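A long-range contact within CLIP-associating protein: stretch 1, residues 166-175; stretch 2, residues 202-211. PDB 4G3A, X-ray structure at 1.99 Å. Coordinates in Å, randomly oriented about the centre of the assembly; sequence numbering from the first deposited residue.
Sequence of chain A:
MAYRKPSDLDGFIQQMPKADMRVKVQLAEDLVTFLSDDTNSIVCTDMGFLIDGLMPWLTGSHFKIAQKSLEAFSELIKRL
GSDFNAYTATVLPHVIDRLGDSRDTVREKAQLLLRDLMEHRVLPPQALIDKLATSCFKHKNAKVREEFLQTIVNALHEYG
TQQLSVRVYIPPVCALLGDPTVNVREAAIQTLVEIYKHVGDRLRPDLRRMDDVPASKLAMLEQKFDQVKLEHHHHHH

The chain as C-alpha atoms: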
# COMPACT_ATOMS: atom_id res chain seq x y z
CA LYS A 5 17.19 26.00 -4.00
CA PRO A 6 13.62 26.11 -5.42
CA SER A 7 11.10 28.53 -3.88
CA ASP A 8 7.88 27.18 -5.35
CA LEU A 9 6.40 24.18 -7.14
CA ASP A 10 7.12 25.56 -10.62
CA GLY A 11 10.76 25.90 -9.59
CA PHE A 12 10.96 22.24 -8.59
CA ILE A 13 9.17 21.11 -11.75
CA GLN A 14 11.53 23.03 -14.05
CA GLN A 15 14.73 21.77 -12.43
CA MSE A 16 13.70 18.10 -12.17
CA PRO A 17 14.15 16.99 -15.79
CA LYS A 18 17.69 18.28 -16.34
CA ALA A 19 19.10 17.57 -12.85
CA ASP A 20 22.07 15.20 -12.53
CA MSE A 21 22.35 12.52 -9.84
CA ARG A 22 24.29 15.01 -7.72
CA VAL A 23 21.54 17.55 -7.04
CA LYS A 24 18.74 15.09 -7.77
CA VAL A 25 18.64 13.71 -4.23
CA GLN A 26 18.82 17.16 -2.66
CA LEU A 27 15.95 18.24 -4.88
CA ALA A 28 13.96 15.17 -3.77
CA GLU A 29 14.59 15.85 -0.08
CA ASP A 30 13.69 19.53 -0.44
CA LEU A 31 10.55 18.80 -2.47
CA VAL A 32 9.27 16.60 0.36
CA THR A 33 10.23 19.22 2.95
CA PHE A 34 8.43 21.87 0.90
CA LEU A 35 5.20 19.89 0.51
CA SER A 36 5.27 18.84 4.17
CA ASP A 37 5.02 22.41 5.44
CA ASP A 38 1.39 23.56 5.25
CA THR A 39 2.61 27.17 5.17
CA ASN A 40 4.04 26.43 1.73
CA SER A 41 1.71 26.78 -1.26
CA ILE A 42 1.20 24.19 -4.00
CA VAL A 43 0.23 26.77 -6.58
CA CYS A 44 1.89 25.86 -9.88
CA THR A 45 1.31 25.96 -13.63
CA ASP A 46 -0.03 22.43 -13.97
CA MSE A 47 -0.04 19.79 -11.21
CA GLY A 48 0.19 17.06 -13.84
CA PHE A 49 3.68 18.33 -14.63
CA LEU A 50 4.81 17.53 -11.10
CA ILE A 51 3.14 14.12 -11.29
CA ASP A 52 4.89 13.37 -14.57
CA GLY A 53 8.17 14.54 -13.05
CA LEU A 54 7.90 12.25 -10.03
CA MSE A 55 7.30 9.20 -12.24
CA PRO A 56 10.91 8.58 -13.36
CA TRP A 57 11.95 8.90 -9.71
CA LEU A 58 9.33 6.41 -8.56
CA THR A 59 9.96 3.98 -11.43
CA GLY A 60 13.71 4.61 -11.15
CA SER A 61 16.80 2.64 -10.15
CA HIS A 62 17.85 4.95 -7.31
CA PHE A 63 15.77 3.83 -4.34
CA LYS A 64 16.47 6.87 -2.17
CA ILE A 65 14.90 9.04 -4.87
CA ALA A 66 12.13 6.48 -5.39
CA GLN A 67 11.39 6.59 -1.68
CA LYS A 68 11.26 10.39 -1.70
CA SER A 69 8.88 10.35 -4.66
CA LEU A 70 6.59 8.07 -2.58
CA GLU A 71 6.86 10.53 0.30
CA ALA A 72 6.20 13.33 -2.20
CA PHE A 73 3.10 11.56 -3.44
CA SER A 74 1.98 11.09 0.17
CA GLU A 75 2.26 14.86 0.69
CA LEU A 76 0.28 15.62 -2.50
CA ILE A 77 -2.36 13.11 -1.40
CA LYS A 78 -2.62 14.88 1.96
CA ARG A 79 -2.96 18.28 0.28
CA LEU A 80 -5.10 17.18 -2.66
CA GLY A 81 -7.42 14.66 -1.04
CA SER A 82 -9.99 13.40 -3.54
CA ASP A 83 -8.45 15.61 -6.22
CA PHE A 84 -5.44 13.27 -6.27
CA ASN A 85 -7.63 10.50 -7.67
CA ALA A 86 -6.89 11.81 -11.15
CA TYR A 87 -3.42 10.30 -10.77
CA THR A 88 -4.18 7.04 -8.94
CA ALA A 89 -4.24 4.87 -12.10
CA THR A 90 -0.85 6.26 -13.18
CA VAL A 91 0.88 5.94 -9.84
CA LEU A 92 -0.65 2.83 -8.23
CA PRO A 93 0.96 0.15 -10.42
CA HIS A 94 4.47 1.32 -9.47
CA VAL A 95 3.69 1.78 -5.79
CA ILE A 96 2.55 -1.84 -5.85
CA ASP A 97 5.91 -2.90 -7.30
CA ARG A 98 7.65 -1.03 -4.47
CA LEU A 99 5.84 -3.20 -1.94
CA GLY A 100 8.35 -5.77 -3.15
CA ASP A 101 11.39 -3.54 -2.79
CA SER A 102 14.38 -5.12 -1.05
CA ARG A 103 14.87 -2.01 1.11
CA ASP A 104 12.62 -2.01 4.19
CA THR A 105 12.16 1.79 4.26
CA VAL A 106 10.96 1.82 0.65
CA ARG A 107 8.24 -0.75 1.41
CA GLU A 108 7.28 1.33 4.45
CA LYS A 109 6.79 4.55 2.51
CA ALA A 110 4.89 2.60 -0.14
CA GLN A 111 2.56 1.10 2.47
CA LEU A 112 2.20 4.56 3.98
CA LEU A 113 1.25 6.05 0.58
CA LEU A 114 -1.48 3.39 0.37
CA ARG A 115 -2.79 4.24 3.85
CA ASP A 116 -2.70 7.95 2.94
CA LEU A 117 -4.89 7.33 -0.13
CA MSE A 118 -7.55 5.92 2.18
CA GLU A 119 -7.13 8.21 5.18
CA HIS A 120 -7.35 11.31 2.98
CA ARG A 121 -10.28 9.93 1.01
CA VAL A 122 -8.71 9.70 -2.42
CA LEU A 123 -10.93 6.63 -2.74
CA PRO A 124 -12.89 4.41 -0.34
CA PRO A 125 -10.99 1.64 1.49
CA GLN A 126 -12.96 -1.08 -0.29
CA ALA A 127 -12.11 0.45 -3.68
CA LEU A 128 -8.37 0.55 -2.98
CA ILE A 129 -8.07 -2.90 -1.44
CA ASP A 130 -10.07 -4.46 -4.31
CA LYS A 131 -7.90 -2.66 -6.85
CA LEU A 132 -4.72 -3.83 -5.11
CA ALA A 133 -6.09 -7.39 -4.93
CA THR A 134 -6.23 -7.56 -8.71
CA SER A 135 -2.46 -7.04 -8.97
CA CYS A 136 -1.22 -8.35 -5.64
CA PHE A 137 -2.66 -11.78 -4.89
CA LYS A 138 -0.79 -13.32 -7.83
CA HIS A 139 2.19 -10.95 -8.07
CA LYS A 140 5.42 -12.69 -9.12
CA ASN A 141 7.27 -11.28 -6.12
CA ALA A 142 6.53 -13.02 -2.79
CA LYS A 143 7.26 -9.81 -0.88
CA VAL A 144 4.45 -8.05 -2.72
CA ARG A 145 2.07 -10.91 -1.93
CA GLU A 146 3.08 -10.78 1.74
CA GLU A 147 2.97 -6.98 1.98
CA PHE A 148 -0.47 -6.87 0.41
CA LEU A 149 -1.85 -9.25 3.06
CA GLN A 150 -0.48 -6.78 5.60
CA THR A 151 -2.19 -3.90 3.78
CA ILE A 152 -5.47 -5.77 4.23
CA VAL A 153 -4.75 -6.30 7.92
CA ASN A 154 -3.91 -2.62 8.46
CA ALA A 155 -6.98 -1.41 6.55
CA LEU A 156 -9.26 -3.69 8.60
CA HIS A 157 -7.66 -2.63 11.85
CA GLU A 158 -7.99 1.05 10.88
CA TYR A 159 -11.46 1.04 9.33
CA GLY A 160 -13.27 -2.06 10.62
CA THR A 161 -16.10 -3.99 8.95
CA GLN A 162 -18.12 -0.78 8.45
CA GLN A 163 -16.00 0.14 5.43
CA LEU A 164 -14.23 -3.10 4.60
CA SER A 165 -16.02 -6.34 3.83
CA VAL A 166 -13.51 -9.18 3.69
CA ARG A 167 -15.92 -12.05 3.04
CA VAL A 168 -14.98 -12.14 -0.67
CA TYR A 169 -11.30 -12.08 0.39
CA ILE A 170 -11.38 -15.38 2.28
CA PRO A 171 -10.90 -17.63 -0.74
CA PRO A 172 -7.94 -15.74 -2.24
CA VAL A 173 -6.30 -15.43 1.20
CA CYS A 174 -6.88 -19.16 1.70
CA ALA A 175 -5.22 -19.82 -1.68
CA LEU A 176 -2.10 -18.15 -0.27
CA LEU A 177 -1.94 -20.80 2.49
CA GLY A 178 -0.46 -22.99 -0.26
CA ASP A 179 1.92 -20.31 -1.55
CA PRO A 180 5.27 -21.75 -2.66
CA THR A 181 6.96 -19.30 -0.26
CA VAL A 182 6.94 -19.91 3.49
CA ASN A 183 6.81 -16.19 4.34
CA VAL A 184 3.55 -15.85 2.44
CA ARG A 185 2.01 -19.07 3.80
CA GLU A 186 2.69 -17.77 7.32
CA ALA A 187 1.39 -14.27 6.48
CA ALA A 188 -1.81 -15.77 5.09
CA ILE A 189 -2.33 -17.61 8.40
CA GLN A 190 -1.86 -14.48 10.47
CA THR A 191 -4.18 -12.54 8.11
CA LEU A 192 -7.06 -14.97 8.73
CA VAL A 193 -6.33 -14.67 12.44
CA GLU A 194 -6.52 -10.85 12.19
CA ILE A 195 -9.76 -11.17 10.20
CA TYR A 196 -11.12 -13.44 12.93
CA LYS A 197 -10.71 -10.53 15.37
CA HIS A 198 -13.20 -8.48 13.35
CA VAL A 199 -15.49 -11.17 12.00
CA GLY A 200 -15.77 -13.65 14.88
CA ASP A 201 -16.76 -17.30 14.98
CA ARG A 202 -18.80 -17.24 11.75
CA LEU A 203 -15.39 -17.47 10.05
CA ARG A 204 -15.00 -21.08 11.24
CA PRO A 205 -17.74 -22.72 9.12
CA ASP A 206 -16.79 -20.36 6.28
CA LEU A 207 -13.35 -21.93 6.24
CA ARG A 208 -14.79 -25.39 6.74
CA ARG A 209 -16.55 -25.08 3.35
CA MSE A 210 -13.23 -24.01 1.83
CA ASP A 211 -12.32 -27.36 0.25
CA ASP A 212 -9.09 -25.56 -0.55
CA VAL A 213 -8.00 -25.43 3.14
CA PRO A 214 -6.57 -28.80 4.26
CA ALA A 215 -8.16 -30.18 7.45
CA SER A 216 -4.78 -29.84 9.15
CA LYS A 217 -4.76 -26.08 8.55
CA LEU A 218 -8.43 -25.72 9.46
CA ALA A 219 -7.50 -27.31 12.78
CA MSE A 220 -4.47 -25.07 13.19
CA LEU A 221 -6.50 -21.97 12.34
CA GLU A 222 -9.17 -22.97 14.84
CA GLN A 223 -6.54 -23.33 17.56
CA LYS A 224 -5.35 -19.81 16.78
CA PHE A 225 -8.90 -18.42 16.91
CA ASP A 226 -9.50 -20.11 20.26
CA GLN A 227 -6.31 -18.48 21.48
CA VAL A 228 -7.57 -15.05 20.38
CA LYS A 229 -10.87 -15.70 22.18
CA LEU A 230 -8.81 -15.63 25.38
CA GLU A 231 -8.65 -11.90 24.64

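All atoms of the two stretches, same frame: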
# COMPACT_ATOMS: atom_id res chain seq x y z
N VAL A 166 -14.55 -8.25 4.10
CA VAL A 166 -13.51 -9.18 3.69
C VAL A 166 -14.03 -10.56 3.33
O VAL A 166 -13.25 -11.46 3.03
CB VAL A 166 -12.43 -9.33 4.78
CG1 VAL A 166 -11.59 -8.06 4.86
CG2 VAL A 166 -13.06 -9.65 6.12
N ARG A 167 -15.35 -10.74 3.35
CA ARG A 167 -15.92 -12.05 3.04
C ARG A 167 -15.39 -12.59 1.70
O ARG A 167 -14.96 -13.74 1.62
CB ARG A 167 -17.45 -12.00 3.01
CG ARG A 167 -18.06 -13.05 2.09
CD ARG A 167 -19.57 -13.12 2.22
NE ARG A 167 -19.98 -13.96 3.35
CZ ARG A 167 -20.00 -15.29 3.32
NH1 ARG A 167 -19.62 -15.94 2.23
NH2 ARG A 167 -20.39 -15.97 4.39
N VAL A 168 -15.41 -11.75 0.67
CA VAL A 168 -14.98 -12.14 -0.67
C VAL A 168 -13.46 -12.35 -0.73
O VAL A 168 -12.95 -12.97 -1.66
CB VAL A 168 -15.46 -11.12 -1.73
CG1 VAL A 168 -14.53 -9.93 -1.79
CG2 VAL A 168 -15.59 -11.78 -3.09
N TYR A 169 -12.75 -11.86 0.28
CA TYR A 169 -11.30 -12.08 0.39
C TYR A 169 -10.87 -13.43 0.97
O TYR A 169 -9.71 -13.85 0.82
CB TYR A 169 -10.68 -10.97 1.20
CG TYR A 169 -10.55 -9.71 0.41
CD1 TYR A 169 -9.38 -9.41 -0.26
CD2 TYR A 169 -11.61 -8.82 0.31
CE1 TYR A 169 -9.26 -8.27 -0.98
CE2 TYR A 169 -11.49 -7.66 -0.42
CZ TYR A 169 -10.31 -7.39 -1.07
OH TYR A 169 -10.18 -6.23 -1.81
N ILE A 170 -11.78 -14.12 1.64
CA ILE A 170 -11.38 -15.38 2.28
C ILE A 170 -10.81 -16.40 1.28
O ILE A 170 -9.76 -16.98 1.54
CB ILE A 170 -12.49 -15.98 3.14
CG1 ILE A 170 -13.02 -14.92 4.10
CG2 ILE A 170 -11.95 -17.18 3.92
CD1 ILE A 170 -11.92 -14.23 4.88
N PRO A 171 -11.48 -16.59 0.13
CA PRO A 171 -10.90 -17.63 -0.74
C PRO A 171 -9.51 -17.26 -1.31
O PRO A 171 -8.61 -18.10 -1.26
CB PRO A 171 -11.96 -17.83 -1.83
CG PRO A 171 -13.24 -17.36 -1.19
CD PRO A 171 -12.84 -16.21 -0.29
N PRO A 172 -9.32 -16.02 -1.82
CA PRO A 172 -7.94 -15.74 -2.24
C PRO A 172 -6.91 -15.78 -1.11
O PRO A 172 -5.79 -16.24 -1.35
CB PRO A 172 -8.02 -14.33 -2.84
CG PRO A 172 -9.36 -13.80 -2.48
CD PRO A 172 -10.25 -14.97 -2.26
N VAL A 173 -7.25 -15.31 0.09
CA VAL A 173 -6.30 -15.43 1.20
C VAL A 173 -6.02 -16.92 1.50
O VAL A 173 -4.89 -17.33 1.74
CB VAL A 173 -6.80 -14.72 2.47
CG1 VAL A 173 -5.93 -15.08 3.68
CG2 VAL A 173 -6.84 -13.21 2.24
N CYS A 174 -7.07 -17.73 1.47
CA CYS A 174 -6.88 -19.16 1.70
C CYS A 174 -5.97 -19.79 0.63
O CYS A 174 -5.15 -20.64 0.94
CB CYS A 174 -8.22 -19.88 1.79
SG CYS A 174 -9.09 -19.61 3.37
N ALA A 175 -6.10 -19.35 -0.62
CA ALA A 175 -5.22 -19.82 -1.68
C ALA A 175 -3.75 -19.57 -1.34
O ALA A 175 -2.89 -20.37 -1.69
CB ALA A 175 -5.57 -19.16 -3.02
N ARG A 202 -18.16 -16.89 13.02
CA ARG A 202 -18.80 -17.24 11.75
C ARG A 202 -17.74 -17.57 10.70
O ARG A 202 -18.05 -18.13 9.64
CB ARG A 202 -19.69 -16.11 11.24
CG ARG A 202 -18.94 -15.04 10.46
CD ARG A 202 -19.87 -14.22 9.57
NE ARG A 202 -20.56 -13.16 10.30
CZ ARG A 202 -21.45 -12.33 9.76
NH1 ARG A 202 -21.77 -12.43 8.48
NH2 ARG A 202 -22.02 -11.40 10.51
N LEU A 203 -16.49 -17.20 10.98
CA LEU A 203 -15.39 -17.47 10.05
C LEU A 203 -15.08 -18.97 10.01
O LEU A 203 -14.64 -19.49 8.98
CB LEU A 203 -14.14 -16.68 10.46
CG LEU A 203 -12.89 -16.89 9.59
CD1 LEU A 203 -13.18 -16.51 8.16
CD2 LEU A 203 -11.71 -16.09 10.13
N ARG A 204 -15.35 -19.67 11.12
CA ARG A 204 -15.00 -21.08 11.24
C ARG A 204 -15.70 -21.99 10.22
O ARG A 204 -15.04 -22.75 9.52
CB ARG A 204 -15.20 -21.57 12.70
CG ARG A 204 -14.79 -20.51 13.73
CD ARG A 204 -15.05 -20.94 15.19
NE ARG A 204 -13.90 -21.68 15.69
CZ ARG A 204 -13.10 -21.28 16.67
NH1 ARG A 204 -13.34 -20.15 17.31
NH2 ARG A 204 -12.08 -22.04 17.03
N PRO A 205 -17.04 -21.92 10.14
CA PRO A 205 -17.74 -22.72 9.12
C PRO A 205 -17.50 -22.20 7.70
O PRO A 205 -17.61 -22.96 6.74
CB PRO A 205 -19.22 -22.57 9.51
CG PRO A 205 -19.26 -21.29 10.31
CD PRO A 205 -17.98 -21.27 11.07
N ASP A 206 -17.18 -20.92 7.57
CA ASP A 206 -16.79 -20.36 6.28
C ASP A 206 -15.56 -21.08 5.76
O ASP A 206 -15.48 -21.43 4.58
CB ASP A 206 -16.45 -18.88 6.42
CG ASP A 206 -17.66 -17.98 6.32
OD1 ASP A 206 -18.77 -18.49 6.02
OD2 ASP A 206 -17.51 -16.76 6.55
N LEU A 207 -14.58 -21.26 6.63
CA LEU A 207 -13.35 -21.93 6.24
C LEU A 207 -13.61 -23.41 6.07
O LEU A 207 -12.97 -24.07 5.26
CB LEU A 207 -12.24 -21.69 7.26
CG LEU A 207 -11.85 -20.23 7.49
CD1 LEU A 207 -11.01 -20.10 8.76
CD2 LEU A 207 -11.10 -19.65 6.27
N ARG A 208 -14.56 -23.95 6.82
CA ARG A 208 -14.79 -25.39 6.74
C ARG A 208 -15.34 -25.79 5.37
O ARG A 208 -15.13 -26.91 4.92
CB ARG A 208 -15.70 -25.86 7.87
CG ARG A 208 -15.56 -27.34 8.15
CD ARG A 208 -16.55 -27.77 9.19
NE ARG A 208 -16.60 -29.22 9.33
CZ ARG A 208 -16.12 -29.89 10.37
NH1 ARG A 208 -15.52 -29.24 11.36
NH2 ARG A 208 -16.22 -31.22 10.41
N ARG A 209 -16.04 -24.86 4.71
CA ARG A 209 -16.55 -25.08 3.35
C ARG A 209 -15.45 -24.88 2.30
O ARG A 209 -15.61 -25.24 1.14
CB ARG A 209 -17.72 -24.13 3.07
CG ARG A 209 -17.26 -22.72 2.71
CD ARG A 209 -18.41 -21.73 2.49
NE ARG A 209 -19.07 -21.90 1.20
CZ ARG A 209 -18.49 -21.66 0.02
NH1 ARG A 209 -17.22 -21.26 -0.04
NH2 ARG A 209 -19.17 -21.84 -1.10
N MSE A 210 -14.35 -24.28 2.72
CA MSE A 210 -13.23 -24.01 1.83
C MSE A 210 -12.50 -25.32 1.57
O MSE A 210 -11.54 -25.65 2.26
CB MSE A 210 -12.27 -23.01 2.48
CG MSE A 210 -11.75 -21.92 1.58
SE MSE A 210 -13.13 -20.65 1.06
CE MSE A 210 -13.56 -19.92 2.78
N ASP A 211 -12.95 -26.08 0.57
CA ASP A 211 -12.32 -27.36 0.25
C ASP A 211 -10.85 -27.18 -0.14
O ASP A 211 -10.08 -28.14 -0.18
CB ASP A 211 -13.10 -28.12 -0.82
CG ASP A 211 -13.31 -27.31 -2.09
OD1 ASP A 211 -12.90 -26.13 -2.12
OD2 ASP A 211 -13.88 -27.86 -3.05

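The contact joins two helical stretches of one chain, and its touching residues lie at least 33 positions apart in sequence. The helix axes of 170-175 and 203-208 cross at 64° and come no closer than 11.4 Å. Side chains fill the gap between them. Together the two stretches bury 333 Å². No hydrogen bond crosses the contact, so it rests on apolar packing and one salt bridge.

V166 does not reach stretch 2. Its backbone carbonyl O accepts a hydrogen bond from Y169 N at 2.8 Å, which belongs to the short 3-10 segment.

R167 begins the contact. Its CA-to-CB bond points sideways, but the extended chain (chi1 t, chi2 t) then turns at chi3 (m), and its end comes nearer to stretch 2. There R167 NH2 forms a salt bridge with D206 OD1 at 3.4 Å. The carboxylate lies oblique to the guanidinium. R167 is exposed and D206 partly exposed, so this pair sits at the margin of the apolar contact.

V168 and Y169 make no contact with stretch 2.

I170 is the hub on this side. It is buried and its CA-to-CB bond points toward stretch 2. It touches three residues. I170 CD1 lies 4.2 Å from L203 CD1. I170 CG2 lies 3.5 Å from L207 CD2 and 3.4 Å from M210 CE. L203 and L207 both start sideways, and their methyl ends make the approach.

P171 follows at a more exposed position. Its CA-to-CB bond points sideways, and P171 CG packs 4.0 Å from M210 SE. The CA atoms of P171 and M210 are 7.3 Å apart, the shortest of the three backbone pairings.

P172 and V173 are out of reach. C174 lies one helical turn beyond I170, and C174 N donates a backbone hydrogen bond to I170 O at 2.8 Å. This spacing brings C174 back to the same side as I170. Its CA-to-CB bond also points toward stretch 2. C174 SG lies 3.5 Å from L207 CD2 and 4.0 Å from M210 CG. A175 makes no contact.

M210 is a selenomethionine and, like I170, touches three residues of the other stretch: I170, P171 and C174. It has the largest area covered by the other stretch, 72 Å². Its chi1 of -137° lies between wells, while chi2 and chi3 are both p. The chain thus folds back, bringing CG, SE and CE each against a different residue.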